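Xylan esterase, putative, AXE2C (Cellvibrio japonicus, PDB 2WAA) removes acetyl groups from plant cell wall polysaccharides, deacetylating xylan and glucomannan with equal efficiency. Local coordinates at residues Val67-Asp70 and Asn71-Pro74; Gln218-His221 and His222-Gln225; Thr253-Val256 and Arg257-Asp261; Leu295-Asn298 and Arg299-Tyr302; His322-Met325 and Ala326-Leu329. All coordinates share one frame; numbering follows the deposited sequence.

Contact 1 (Val67-Asp70 and Asn71-Pro74); sequences VIID and NHPP
Ile68 lays its CG1 branch alongside the Pro74 ring, CG1 to CB 3.7 Å, the two side chains running side by side in the same direction. With CG1 anti to the carbonyl carbon (chi1 -54°), the other branch, CG2, is directed to the carbonyl of His72, 3.7 Å from its O. Close by, Pro74 CA makes a CH...O contact of 3.5 Å with Val67 O. The chain reverses through a type II' beta turn from Ile69 to His72, closed by the bond from His72 N to Ile69 O (2.9 Å, 162° at the hydrogen). Asp70 takes the first corner with positive phi (51°), and its CB lies over one face of the His72 imidazole. The turn opens the connection between antiparallel strands 63-69 and 75-79 in the N-terminal beta domain of this family 2 esterase. Beyond the turn the strands do not pair at once: water 1 bridges the gap, accepting from Ile69 N (2.9 Å) and donating to Pro73 O (2.9 Å). The Asp70 carboxylate turns to strand 94-103, where OD2 bonds to His97 ND1 and OD1 to Arg98 N. Arg164, from a loop, touches the side chains of both Ile68 and Pro74.

Contact 2 (Gln218-His221 and His222-Gln225); sequences QWDH and HRYQ
Arg223 reaches back over the indole of Trp219, its CD above one face of the six-membered ring, 4.2 Å from the centroid, in a CH-pi contact. A bend at chi3 (68°) carries the guanidinium on across the rim, where NH1 comes 3.2 Å from Trp219 CZ3. That rim carbon lies over one face of the guanidinium, whose plane is 34° from that of the indole. At the ring edge, near its plane, Tyr224 CB packs on Trp219 CZ2 (4.0 Å). These contacts form round a short 3-10 turn in the loop leading to strand 228-231 of the GDSL-type hydrolase domain. Asp220 starts it with two grips: its O accepts from Arg223 N at 3.0 Å, and its OD1 takes His222 N at 3.1 Å, met from above the carboxylate plane. One residue on, Tyr224 N donates to His221 O (3.1 Å). Two waters tie the turn together. Water 2 accepts from Arg223 NH1 and Asp220 N and donates to Gln218 O; water 3 accepts from Trp219 NE1 at 2.9 Å, lies beside His221 ND1 in the plane of the imidazole, and donates to Tyr224 O. Further out, Arg223 NH2 bonds to Thr26 O and Arg25 makes a cation-pi contact with the indole, joining this loop to the N-terminal part of the chain. The imidazole of His221 stacks on Tyr206, and Tyr224 OH bonds to Ile135 O.

Contact 3 (Thr253-Val256 and Arg257-Asp261); sequences TRFV and RTLLD
Two successive turns of helix 245-262, which lies against the parallel sheet of the hydrolase domain, carry this contact through side chains four residues apart. On the inner side, Leu259 sets its branch point over one face of the Phe255 ring, CG to centroid 4.3 Å and 17° off the ring normal: a CH-pi contact displaced toward the rim. Both Leu259 methyls also reach the ring, CD2 to Phe255 CZ and CD1 to Phe255 CE2 each measuring 3.9 Å. Phe255 has CG anti to the backbone N (chi1 180°), which swings the ring along the helix far enough to meet the leucine one turn later. Next to this pair, Val256 CG1 touches Leu260 CD1 at 4.0 Å. Ile268 of strand 267-270 touches Val256, Leu259 and Leu260, while Tyr206 meets the Phe255 ring edge-to-face.

On the flank facing helix 278-295, Arg257 extends from CG to NE beside Thr253, and the Thr253 methyl sits over the centre of its guanidinium, CG2 to NH1 3.4 Å; Leu295 touches both side chains. The Thr253 hydroxyl is turned elsewhere, its OG1 bonding to Ile249 O a turn earlier. Regular backbone bonds run beneath, such as Leu260 N to Val256 O (2.8 Å). Arg254 O accepts from Thr258 N (3.1 Å) and also from water 4, which lies 3.3 Å from Thr258 OG1. Such i to i+4 side-chain pairs, with Val256, Leu259 and Leu260 set against the sheet, are typical of an amphipathic helix flanking the alpha/beta core of an SGNH hydrolase.

Contact 4 (Leu295-Asn298 and Arg299-Tyr302); sequences LHSN and RVFY
The chain leaves helix 278-295 at His296 with positive phi (51°) and folds through a type I beta turn from Ser297 to Val300 before entering strand 300-302. Ser297 holds the turn with its side chain: OG, anti to the backbone N (chi1 174°), folds forward and accepts Arg299 N at 3.0 Å, with 156° at the hydrogen. The same side chain packs on Val300, CB to CG2 3.6 Å. Leu295 crosses Val300 at about a right angle, its CD1 4.0 Å from Val300 CG1, so the last residue of the helix meets the first of the strand. This is the alpha-to-beta junction leading into an outermost strand of the five-stranded parallel sheet, a standard joint of the alpha/beta fold. Water 5 lies 3.0 Å from Ser297 O and also near Val300 O, spanning the first and last residues of the turn. The Phe301 ring comes back obliquely to the Asn298 carbonyl, its CZ 3.4 Å from Asn298 O. Arg299 bends at chi2 and chi3 and sends its guanidinium away from the turn: NH1 bonds to Ala266 O and His263 O, two backbone carbonyls of the link from helix 245-262 to strand 267-270.

Contact 5 (His322-Met325 and Ala326-Leu329); sequences HAAM and AREL
A bend at chi3 (-61°) folds the Arg327 chain back along the helix, after CG has started out anti to the carbonyl carbon (chi1 -67°), and lays the guanidinium flat over the preceding turn. Ala324 CA and Ala323 O lie beneath one face, both offset toward its rim. The two terminal nitrogens spread over neighbouring alanines: NH1 is 3.7 Å from Ala323 CB, and NH2 is 3.7 Å from Ala324 CB and 3.5 Å from Ala324 CA. Nearer the backbone, Arg327 CG passes 3.4 Å from Ala323 O. All of this is within helix 319-337, the last helix of the hydrolase domain, which follows the segment bearing the inferred charge-relay residues Asp314 and His316. Beneath the side chains, Arg327 N donates to Ala323 O (3.1 Å) and Ala326 N to His322 O (3.1 Å). Glu328 N bonds to Ala324 O and, weakly, to Met325 O, which also receives Leu329 N at 3.0 Å. Another flank of the helix is buried: Ala326 packs on Leu170 and Thr171 of helix 167-174, Leu329 also touches Thr171, and Met325 meets Tyr167. His322 projects away from the following turn; its ND1 bonds to Tyr167 N, and its ring touches Val142, next to the inferred nucleophile Ser141.

In the fold
Contacts 3 and 4 are the pair that touch: Leu260 O probably accepts a hydrogen bond from Arg299 NH2 (2.9 Å), and Val256 CG1 packs on Leu295 CD1 (3.5 Å), joining helix 245-262 to the end of helix 278-295 and the turn after it. Contact 2 lies close to contact 3, nearest atoms about 6 Å apart, and Tyr206 stands between them, its ring meeting His221 of one and Phe255 of the other. Contact 1 is remote, in the N-terminal beta domain, its centre about 39 Å from that of contact 3. Contact 5 comes nearest the catalytic centre: the His322 side chain is about 6 Å from that of His316 and about 8 Å from that of Ser141, the inferred charge-relay and nucleophile residues.

Contact 1 (Val67-Asp70 and Asn71-Pro74)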
loop_
_atom_site.group_PDB
_atom_site.type_symbol
_atom_site.label_atom_id
_atom_site.label_comp_id
_atom_site.label_asym_id
_atom_site.label_seq_id
_atom_site.Cartn_x
_atom_site.Cartn_y
_atom_site.Cartn_z
ATOM N N VAL A 67 -9.911 10.799 5.137
ATOM C CA VAL A 67 -10.880 11.365 4.205
ATOM C C VAL A 67 -10.321 12.757 3.892
ATOM O O VAL A 67 -9.983 13.500 4.792
ATOM C CB VAL A 67 -12.281 11.522 4.838
ATOM C CG1 VAL A 67 -13.244 12.228 3.796
ATOM C CG2 VAL A 67 -12.860 10.137 5.207
ATOM N N ILE A 68 -10.148 13.048 2.619
ATOM C CA ILE A 68 -9.587 14.342 2.205
ATOM C C ILE A 68 -10.563 15.016 1.240
ATOM O O ILE A 68 -10.937 14.450 0.208
ATOM C CB ILE A 68 -8.226 14.203 1.546
ATOM C CG1 ILE A 68 -7.263 13.416 2.470
ATOM C CG2 ILE A 68 -7.663 15.592 1.198
ATOM C CD1 ILE A 68 -6.137 12.782 1.748
ATOM N N ILE A 69 -11.025 16.198 1.633
ATOM C CA ILE A 69 -12.013 16.964 0.864
ATOM C C ILE A 69 -11.283 18.147 0.246
ATOM O O ILE A 69 -10.656 18.911 0.979
ATOM C CB ILE A 69 -13.086 17.504 1.776
ATOM C CG1 ILE A 69 -13.721 16.375 2.599
ATOM C CG2 ILE A 69 -14.129 18.288 0.913
ATOM C CD1 ILE A 69 -14.305 15.259 1.720
ATOM N N ASP A 70 -11.295 18.243 -1.086
ATOM C CA ASP A 70 -10.574 19.296 -1.784
ATOM C C ASP A 70 -9.131 19.333 -1.293
ATOM O O ASP A 70 -8.452 18.286 -1.247
ATOM C CB ASP A 70 -11.315 20.627 -1.625
ATOM C CG ASP A 70 -12.751 20.550 -2.218
ATOM O OD1 ASP A 70 -12.894 19.931 -3.283
ATOM O OD2 ASP A 70 -13.696 21.104 -1.633
ATOM N N ASN A 71 -8.631 20.497 -0.928
ATOM C CA ASN A 71 -7.271 20.619 -0.395
ATOM C C ASN A 71 -7.186 20.708 1.130
ATOM O O ASN A 71 -6.140 21.140 1.668
ATOM C CB ASN A 71 -6.607 21.868 -1.001
ATOM C CG ASN A 71 -7.408 23.128 -0.762
ATOM O OD1 ASN A 71 -8.658 23.114 -0.695
ATOM N ND2 ASN A 71 -6.699 24.253 -0.644
ATOM N N HIS A 72 -8.265 20.365 1.835
ATOM C CA HIS A 72 -8.290 20.547 3.269
ATOM C C HIS A 72 -7.429 19.512 3.994
ATOM O O HIS A 72 -7.129 18.471 3.445
ATOM C CB HIS A 72 -9.730 20.490 3.786
ATOM C CG HIS A 72 -10.619 21.484 3.111
ATOM N ND1 HIS A 72 -11.989 21.345 3.061
ATOM C CD2 HIS A 72 -10.324 22.628 2.445
ATOM C CE1 HIS A 72 -12.503 22.361 2.385
ATOM N NE2 HIS A 72 -11.516 23.157 2.002
ATOM N N PRO A 73 -7.109 19.779 5.252
ATOM C CA PRO A 73 -6.368 18.817 6.067
ATOM C C PRO A 73 -7.176 17.528 6.147
ATOM O O PRO A 73 -8.387 17.588 6.269
ATOM C CB PRO A 73 -6.331 19.500 7.433
ATOM C CG PRO A 73 -6.285 20.971 7.079
ATOM C CD PRO A 73 -7.320 21.053 5.960
ATOM N N PRO A 74 -6.512 16.375 6.092
ATOM C CA PRO A 74 -7.235 15.099 6.160
ATOM C C PRO A 74 -7.880 14.875 7.513
ATOM O O PRO A 74 -7.403 15.407 8.534
ATOM C CB PRO A 74 -6.128 14.047 5.912
ATOM C CG PRO A 74 -4.896 14.670 6.430
ATOM C CD PRO A 74 -5.040 16.193 6.110
HETATM O O HOH W 1 -10.400 17.060 4.321
#

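Contact 2 (Gln218-His221 and His222-Gln225)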
loop_
_atom_site.group_PDB
_atom_site.type_symbol
_atom_site.label_atom_id
_atom_site.label_comp_id
_atom_site.label_asym_id
_atom_site.label_seq_id
_atom_site.Cartn_x
_atom_site.Cartn_y
_atom_site.Cartn_z
ATOM N N GLN A 218 -8.063 -14.534 -5.119
ATOM C CA GLN A 218 -6.951 -14.365 -6.046
ATOM C C GLN A 218 -7.037 -13.041 -6.757
ATOM O O GLN A 218 -8.061 -12.672 -7.345
ATOM C CB GLN A 218 -6.915 -15.451 -7.115
ATOM C CG GLN A 218 -6.509 -16.810 -6.571
ATOM C CD GLN A 218 -5.050 -16.821 -6.190
ATOM O OE1 GLN A 218 -4.179 -16.541 -7.005
ATOM N NE2 GLN A 218 -4.782 -17.105 -4.933
ATOM N N TRP A 219 -5.942 -12.319 -6.693
ATOM C CA TRP A 219 -5.790 -11.072 -7.440
ATOM C C TRP A 219 -5.449 -11.363 -8.898
ATOM O O TRP A 219 -4.395 -11.998 -9.221
ATOM C CB TRP A 219 -4.689 -10.187 -6.797
ATOM C CG TRP A 219 -4.438 -8.934 -7.551
ATOM C CD1 TRP A 219 -3.345 -8.650 -8.341
ATOM C CD2 TRP A 219 -5.291 -7.794 -7.621
ATOM N NE1 TRP A 219 -3.469 -7.389 -8.884
ATOM C CE2 TRP A 219 -4.657 -6.844 -8.460
ATOM C CE3 TRP A 219 -6.536 -7.481 -7.059
ATOM C CZ2 TRP A 219 -5.225 -5.615 -8.757
ATOM C CZ3 TRP A 219 -7.109 -6.262 -7.344
ATOM C CH2 TRP A 219 -6.442 -5.328 -8.185
ATOM N N ASP A 220 -6.302 -10.879 -9.801
ATOM C CA ASP A 220 -6.004 -10.987 -11.220
ATOM C C ASP A 220 -5.038 -9.870 -11.653
ATOM O O ASP A 220 -5.372 -8.690 -11.586
ATOM C CB ASP A 220 -7.324 -10.865 -11.972
ATOM C CG ASP A 220 -7.156 -10.942 -13.482
ATOM O OD1 ASP A 220 -6.015 -11.138 -13.974
ATOM O OD2 ASP A 220 -8.201 -10.784 -14.156
ATOM N N HIS A 221 -3.827 -10.242 -12.092
ATOM C CA HIS A 221 -2.790 -9.235 -12.395
ATOM C C HIS A 221 -3.099 -8.350 -13.574
ATOM O O HIS A 221 -2.505 -7.288 -13.746
ATOM C CB HIS A 221 -1.454 -9.943 -12.579
ATOM C CG HIS A 221 -0.966 -10.552 -11.328
ATOM N ND1 HIS A 221 -0.568 -9.786 -10.257
ATOM C CD2 HIS A 221 -0.845 -11.842 -10.940
ATOM C CE1 HIS A 221 -0.209 -10.581 -9.267
ATOM N NE2 HIS A 221 -0.382 -11.827 -9.651
ATOM N N HIS A 222 -4.041 -8.776 -14.405
ATOM C CA HIS A 222 -4.443 -7.972 -15.538
ATOM C C HIS A 222 -5.068 -6.682 -15.018
ATOM O O HIS A 222 -5.187 -5.697 -15.731
ATOM C CB HIS A 222 -5.467 -8.761 -16.374
ATOM C CG HIS A 222 -5.889 -8.053 -17.631
ATOM N ND1 HIS A 222 -6.944 -7.158 -17.670
ATOM C CD2 HIS A 222 -5.390 -8.100 -18.894
ATOM C CE1 HIS A 222 -7.069 -6.677 -18.898
ATOM N NE2 HIS A 222 -6.143 -7.235 -19.661
ATOM N N ARG A 223 -5.484 -6.689 -13.755
ATOM C CA ARG A 223 -6.150 -5.512 -13.189
ATOM C C ARG A 223 -5.157 -4.416 -12.790
ATOM O O ARG A 223 -5.576 -3.295 -12.491
ATOM C CB ARG A 223 -6.976 -5.888 -11.933
ATOM C CG ARG A 223 -8.136 -6.905 -12.192
ATOM C CD ARG A 223 -8.802 -7.355 -10.835
ATOM N NE ARG A 223 -9.529 -6.242 -10.218
ATOM C CZ ARG A 223 -10.030 -6.263 -8.986
ATOM N NH1 ARG A 223 -9.936 -7.362 -8.242
ATOM N NH2 ARG A 223 -10.686 -5.196 -8.534
ATOM N N TYR A 224 -3.866 -4.744 -12.686
ATOM C CA TYR A 224 -2.853 -3.686 -12.447
ATOM C C TYR A 224 -1.509 -4.158 -12.990
ATOM O O TYR A 224 -0.902 -5.070 -12.425
ATOM C CB TYR A 224 -2.737 -3.411 -10.939
ATOM C CG TYR A 224 -1.898 -2.201 -10.583
ATOM C CD1 TYR A 224 -2.389 -0.911 -10.750
ATOM C CD2 TYR A 224 -0.605 -2.349 -10.097
ATOM C CE1 TYR A 224 -1.623 0.223 -10.437
ATOM C CE2 TYR A 224 0.184 -1.200 -9.759
ATOM C CZ TYR A 224 -0.347 0.062 -9.933
ATOM O OH TYR A 224 0.370 1.185 -9.580
ATOM N N GLN A 225 -1.087 -3.596 -14.118
ATOM C CA GLN A 225 0.190 -4.007 -14.730
ATOM C C GLN A 225 1.164 -2.849 -14.514
ATOM O O GLN A 225 1.076 -1.808 -15.189
ATOM C CB GLN A 225 0.015 -4.340 -16.226
ATOM C CG GLN A 225 -0.542 -5.769 -16.433
ATOM C CD GLN A 225 0.447 -6.861 -16.007
ATOM O OE1 GLN A 225 1.481 -6.576 -15.404
ATOM N NE2 GLN A 225 0.124 -8.121 -16.325
HETATM O O HOH W 2 -8.938 -10.051 -8.808
HETATM O O HOH W 3 -1.031 -6.711 -10.313
#

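Contact 3 (Thr253-Val256 and Arg257-Asp261)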
loop_
_atom_site.group_PDB
_atom_site.type_symbol
_atom_site.label_atom_id
_atom_site.label_comp_id
_atom_site.label_asym_id
_atom_site.label_seq_id
_atom_site.Cartn_x
_atom_site.Cartn_y
_atom_site.Cartn_z
ATOM N N THR A 253 15.138 -15.707 -6.271
ATOM C CA THR A 253 15.237 -15.843 -7.715
ATOM C C THR A 253 13.918 -16.386 -8.261
ATOM O O THR A 253 13.388 -15.861 -9.251
ATOM C CB THR A 253 16.383 -16.804 -8.065
ATOM O OG1 THR A 253 17.613 -16.170 -7.668
ATOM C CG2 THR A 253 16.435 -17.105 -9.566
ATOM N N ARG A 254 13.373 -17.416 -7.612
ATOM C CA ARG A 254 12.134 -17.976 -8.117
ATOM C C ARG A 254 10.991 -16.961 -8.052
ATOM O O ARG A 254 10.203 -16.864 -8.991
ATOM C CB ARG A 254 11.792 -19.287 -7.429
ATOM C CG ARG A 254 10.598 -19.953 -8.096
ATOM C CD ARG A 254 10.452 -21.420 -7.765
ATOM N NE ARG A 254 9.173 -21.923 -8.268
ATOM C CZ ARG A 254 9.045 -22.988 -9.058
ATOM N NH1 ARG A 254 10.123 -23.678 -9.423
ATOM N NH2 ARG A 254 7.846 -23.372 -9.469
ATOM N N PHE A 255 10.912 -16.188 -6.978
ATOM C CA PHE A 255 9.857 -15.148 -6.893
ATOM C C PHE A 255 9.990 -14.058 -7.969
ATOM O O PHE A 255 8.995 -13.652 -8.585
ATOM C CB PHE A 255 9.812 -14.567 -5.455
ATOM C CG PHE A 255 8.764 -13.482 -5.271
ATOM C CD1 PHE A 255 7.420 -13.758 -5.516
ATOM C CD2 PHE A 255 9.131 -12.187 -4.897
ATOM C CE1 PHE A 255 6.442 -12.749 -5.379
ATOM C CE2 PHE A 255 8.161 -11.180 -4.745
ATOM C CZ PHE A 255 6.812 -11.469 -5.000
ATOM N N VAL A 256 11.210 -13.579 -8.234
ATOM C CA VAL A 256 11.370 -12.490 -9.182
ATOM C C VAL A 256 11.084 -13.057 -10.571
ATOM O O VAL A 256 10.496 -12.377 -11.391
ATOM C CB VAL A 256 12.760 -11.867 -9.109
ATOM C CG1 VAL A 256 12.997 -10.894 -10.273
ATOM C CG2 VAL A 256 12.941 -11.153 -7.730
ATOM N N ARG A 257 11.422 -14.329 -10.799
ATOM C CA ARG A 257 10.977 -14.965 -12.043
ATOM C C ARG A 257 9.451 -14.941 -12.226
ATOM O O ARG A 257 8.958 -14.688 -13.328
ATOM C CB ARG A 257 11.529 -16.386 -12.160
ATOM C CG ARG A 257 12.954 -16.388 -12.582
ATOM C CD ARG A 257 13.503 -17.806 -12.811
ATOM N NE ARG A 257 14.914 -17.641 -13.161
ATOM C CZ ARG A 257 15.904 -18.409 -12.720
ATOM N NH1 ARG A 257 15.651 -19.435 -11.903
ATOM N NH2 ARG A 257 17.157 -18.127 -13.094
ATOM N N THR A 258 8.689 -15.197 -11.158
ATOM C CA THR A 258 7.248 -15.042 -11.209
ATOM C C THR A 258 6.833 -13.605 -11.560
ATOM O O THR A 258 5.948 -13.374 -12.406
ATOM C CB THR A 258 6.626 -15.432 -9.832
ATOM O OG1 THR A 258 6.874 -16.832 -9.577
ATOM C CG2 THR A 258 5.086 -15.148 -9.796
ATOM N N LEU A 259 7.471 -12.629 -10.918
ATOM C CA LEU A 259 7.143 -11.254 -11.209
ATOM C C LEU A 259 7.408 -10.935 -12.683
ATOM O O LEU A 259 6.625 -10.228 -13.340
ATOM C CB LEU A 259 7.980 -10.297 -10.361
ATOM C CG LEU A 259 7.692 -10.386 -8.872
ATOM C CD1 LEU A 259 8.634 -9.411 -8.181
ATOM C CD2 LEU A 259 6.207 -10.024 -8.557
ATOM N N LEU A 260 8.557 -11.380 -13.167
ATOM C CA LEU A 260 8.991 -11.024 -14.522
ATOM C C LEU A 260 7.985 -11.587 -15.543
ATOM O O LEU A 260 7.685 -10.963 -16.564
ATOM C CB LEU A 260 10.382 -11.624 -14.794
ATOM C CG LEU A 260 11.605 -10.898 -14.141
ATOM C CD1 LEU A 260 12.878 -11.805 -14.192
ATOM C CD2 LEU A 260 11.862 -9.582 -14.779
ATOM N N ASP A 261 7.532 -12.791 -15.268
ATOM C CA ASP A 261 6.599 -13.507 -16.144
ATOM C C ASP A 261 5.193 -12.894 -16.038
ATOM O O ASP A 261 4.538 -12.662 -17.045
ATOM C CB ASP A 261 6.587 -14.989 -15.751
ATOM C CG ASP A 261 5.504 -15.760 -16.444
ATOM O OD1 ASP A 261 5.249 -15.441 -17.639
ATOM O OD2 ASP A 261 4.897 -16.672 -15.816
HETATM O O HOH W 4 9.186 -18.961 -10.576
#

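Contact 4 (Leu295-Asn298 and Arg299-Tyr302)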
loop_
_atom_site.group_PDB
_atom_site.type_symbol
_atom_site.label_atom_id
_atom_site.label_comp_id
_atom_site.label_asym_id
_atom_site.label_seq_id
_atom_site.Cartn_x
_atom_site.Cartn_y
_atom_site.Cartn_z
ATOM N N LEU A 295 19.448 -14.368 -11.923
ATOM C CA LEU A 295 18.350 -13.974 -12.808
ATOM C C LEU A 295 18.800 -13.665 -14.241
ATOM O O LEU A 295 18.111 -14.016 -15.199
ATOM C CB LEU A 295 17.616 -12.745 -12.269
ATOM C CG LEU A 295 16.706 -13.054 -11.077
ATOM C CD1 LEU A 295 16.346 -11.759 -10.363
ATOM C CD2 LEU A 295 15.438 -13.889 -11.453
ATOM N N HIS A 296 19.947 -12.999 -14.362
ATOM C CA HIS A 296 20.517 -12.572 -15.633
ATOM C C HIS A 296 19.486 -11.819 -16.449
ATOM O O HIS A 296 19.241 -12.124 -17.630
ATOM C CB HIS A 296 21.060 -13.754 -16.459
ATOM C CG HIS A 296 21.965 -13.324 -17.574
ATOM N ND1 HIS A 296 23.305 -13.056 -17.381
ATOM C CD2 HIS A 296 21.718 -13.076 -18.884
ATOM C CE1 HIS A 296 23.848 -12.671 -18.526
ATOM N NE2 HIS A 296 22.909 -12.684 -19.456
ATOM N N SER A 297 18.875 -10.821 -15.821
ATOM C CA SER A 297 17.766 -10.122 -16.454
ATOM C C SER A 297 18.134 -8.674 -16.653
ATOM O O SER A 297 18.625 -8.046 -15.732
ATOM C CB SER A 297 16.539 -10.186 -15.550
ATOM O OG SER A 297 15.495 -9.395 -16.087
ATOM N N ASN A 298 17.884 -8.129 -17.830
ATOM C CA ASN A 298 18.112 -6.720 -18.042
ATOM C C ASN A 298 16.908 -5.878 -17.581
ATOM O O ASN A 298 16.818 -4.690 -17.907
ATOM C CB ASN A 298 18.369 -6.444 -19.530
ATOM C CG ASN A 298 17.226 -6.932 -20.448
ATOM O OD1 ASN A 298 16.141 -7.367 -20.007
ATOM N ND2 ASN A 298 17.477 -6.855 -21.760
ATOM N N ARG A 299 15.974 -6.524 -16.884
ATOM C CA ARG A 299 14.849 -5.823 -16.271
ATOM C C ARG A 299 14.927 -5.757 -14.743
ATOM O O ARG A 299 13.976 -5.284 -14.102
ATOM C CB ARG A 299 13.549 -6.559 -16.596
ATOM C CG ARG A 299 13.207 -6.536 -18.036
ATOM C CD ARG A 299 11.703 -6.561 -18.113
ATOM N NE ARG A 299 11.277 -7.917 -18.237
ATOM C CZ ARG A 299 10.204 -8.439 -17.680
ATOM N NH1 ARG A 299 9.418 -7.734 -16.864
ATOM N NH2 ARG A 299 9.938 -9.705 -17.947
ATOM N N VAL A 300 16.001 -6.268 -14.157
ATOM C CA VAL A 300 16.080 -6.307 -12.691
ATOM C C VAL A 300 17.263 -5.536 -12.156
ATOM O O VAL A 300 18.416 -5.791 -12.567
ATOM C CB VAL A 300 16.196 -7.771 -12.142
ATOM C CG1 VAL A 300 16.168 -7.764 -10.563
ATOM C CG2 VAL A 300 15.024 -8.581 -12.650
ATOM N N PHE A 301 16.993 -4.595 -11.252
ATOM C CA PHE A 301 18.033 -3.653 -10.794
ATOM C C PHE A 301 18.038 -3.590 -9.281
ATOM O O PHE A 301 17.218 -4.198 -8.624
ATOM C CB PHE A 301 17.768 -2.254 -11.391
ATOM C CG PHE A 301 17.845 -2.260 -12.894
ATOM C CD1 PHE A 301 19.072 -2.194 -13.509
ATOM C CD2 PHE A 301 16.727 -2.520 -13.662
ATOM C CE1 PHE A 301 19.183 -2.299 -14.915
ATOM C CE2 PHE A 301 16.811 -2.594 -15.031
ATOM C CZ PHE A 301 18.048 -2.498 -15.668
ATOM N N TYR A 302 18.997 -2.831 -8.756
ATOM C CA TYR A 302 19.209 -2.657 -7.330
ATOM C C TYR A 302 19.178 -1.168 -6.983
ATOM O O TYR A 302 19.706 -0.358 -7.740
ATOM C CB TYR A 302 20.597 -3.211 -6.954
ATOM C CG TYR A 302 20.961 -2.937 -5.482
ATOM C CD1 TYR A 302 20.225 -3.512 -4.463
ATOM C CD2 TYR A 302 22.011 -2.088 -5.133
ATOM C CE1 TYR A 302 20.508 -3.264 -3.148
ATOM C CE2 TYR A 302 22.297 -1.828 -3.778
ATOM C CZ TYR A 302 21.534 -2.438 -2.812
ATOM O OH TYR A 302 21.748 -2.246 -1.454
HETATM O O HOH W 5 20.737 -7.453 -13.627
#

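Contact 5 (His322-Met325 and Ala326-Leu329)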
loop_
_atom_site.group_PDB
_atom_site.type_symbol
_atom_site.label_atom_id
_atom_site.label_comp_id
_atom_site.label_asym_id
_atom_site.label_seq_id
_atom_site.Cartn_x
_atom_site.Cartn_y
_atom_site.Cartn_z
ATOM N N HIS A 322 10.779 8.173 6.799
ATOM C CA HIS A 322 10.097 7.807 5.540
ATOM C C HIS A 322 10.285 8.877 4.463
ATOM O O HIS A 322 10.458 8.575 3.302
ATOM C CB HIS A 322 8.608 7.580 5.788
ATOM C CG HIS A 322 8.281 6.183 6.217
ATOM N ND1 HIS A 322 7.849 5.211 5.337
ATOM C CD2 HIS A 322 8.334 5.595 7.442
ATOM C CE1 HIS A 322 7.665 4.071 5.993
ATOM N NE2 HIS A 322 7.949 4.275 7.280
ATOM N N ALA A 323 10.209 10.157 4.849
ATOM C CA ALA A 323 10.455 11.233 3.886
ATOM C C ALA A 323 11.884 11.146 3.350
ATOM O O ALA A 323 12.109 11.270 2.138
ATOM C CB ALA A 323 10.195 12.609 4.562
ATOM N N ALA A 324 12.833 10.854 4.245
ATOM C CA ALA A 324 14.239 10.701 3.820
ATOM C C ALA A 324 14.373 9.523 2.855
ATOM O O ALA A 324 15.120 9.597 1.868
ATOM C CB ALA A 324 15.161 10.535 5.018
ATOM N N MET A 325 13.651 8.423 3.143
ATOM C CA MET A 325 13.756 7.243 2.350
ATOM C C MET A 325 13.267 7.529 0.906
ATOM O O MET A 325 13.875 7.094 -0.067
ATOM C CB MET A 325 12.910 6.102 2.982
ATOM C CG MET A 325 13.488 5.551 4.285
ATOM S SD MET A 325 12.294 4.399 5.032
ATOM C CE MET A 325 12.104 3.228 3.766
ATOM N N ALA A 326 12.196 8.312 0.781
ATOM C CA ALA A 326 11.696 8.626 -0.534
ATOM C C ALA A 326 12.707 9.501 -1.263
ATOM O O ALA A 326 12.939 9.310 -2.447
ATOM C CB ALA A 326 10.304 9.341 -0.420
ATOM N N ARG A 327 13.317 10.458 -0.558
ATOM C CA ARG A 327 14.369 11.308 -1.180
ATOM C C ARG A 327 15.618 10.528 -1.653
ATOM O O ARG A 327 16.304 10.931 -2.637
ATOM C CB ARG A 327 14.767 12.432 -0.218
ATOM C CG ARG A 327 13.648 13.443 0.005
ATOM C CD ARG A 327 14.205 14.663 0.750
ATOM N NE ARG A 327 14.744 14.334 2.068
ATOM C CZ ARG A 327 14.045 14.441 3.203
ATOM N NH1 ARG A 327 12.791 14.860 3.178
ATOM N NH2 ARG A 327 14.605 14.131 4.352
ATOM N N GLU A 328 15.949 9.419 -0.981
ATOM C CA GLU A 328 17.105 8.628 -1.371
ATOM C C GLU A 328 16.795 7.700 -2.519
ATOM O O GLU A 328 17.641 7.450 -3.371
ATOM C CB GLU A 328 17.604 7.776 -0.200
ATOM C CG GLU A 328 18.486 8.477 0.770
ATOM C CD GLU A 328 19.199 7.480 1.662
ATOM O OE1 GLU A 328 18.852 6.274 1.642
ATOM O OE2 GLU A 328 20.121 7.888 2.374
ATOM N N LEU A 329 15.572 7.170 -2.515
ATOM C CA LEU A 329 15.168 6.146 -3.468
ATOM C C LEU A 329 14.792 6.803 -4.809
ATOM O O LEU A 329 15.142 6.301 -5.863
ATOM C CB LEU A 329 13.955 5.398 -2.905
ATOM C CG LEU A 329 13.196 4.450 -3.819
ATOM C CD1 LEU A 329 14.185 3.352 -4.307
ATOM C CD2 LEU A 329 12.038 3.817 -3.076
#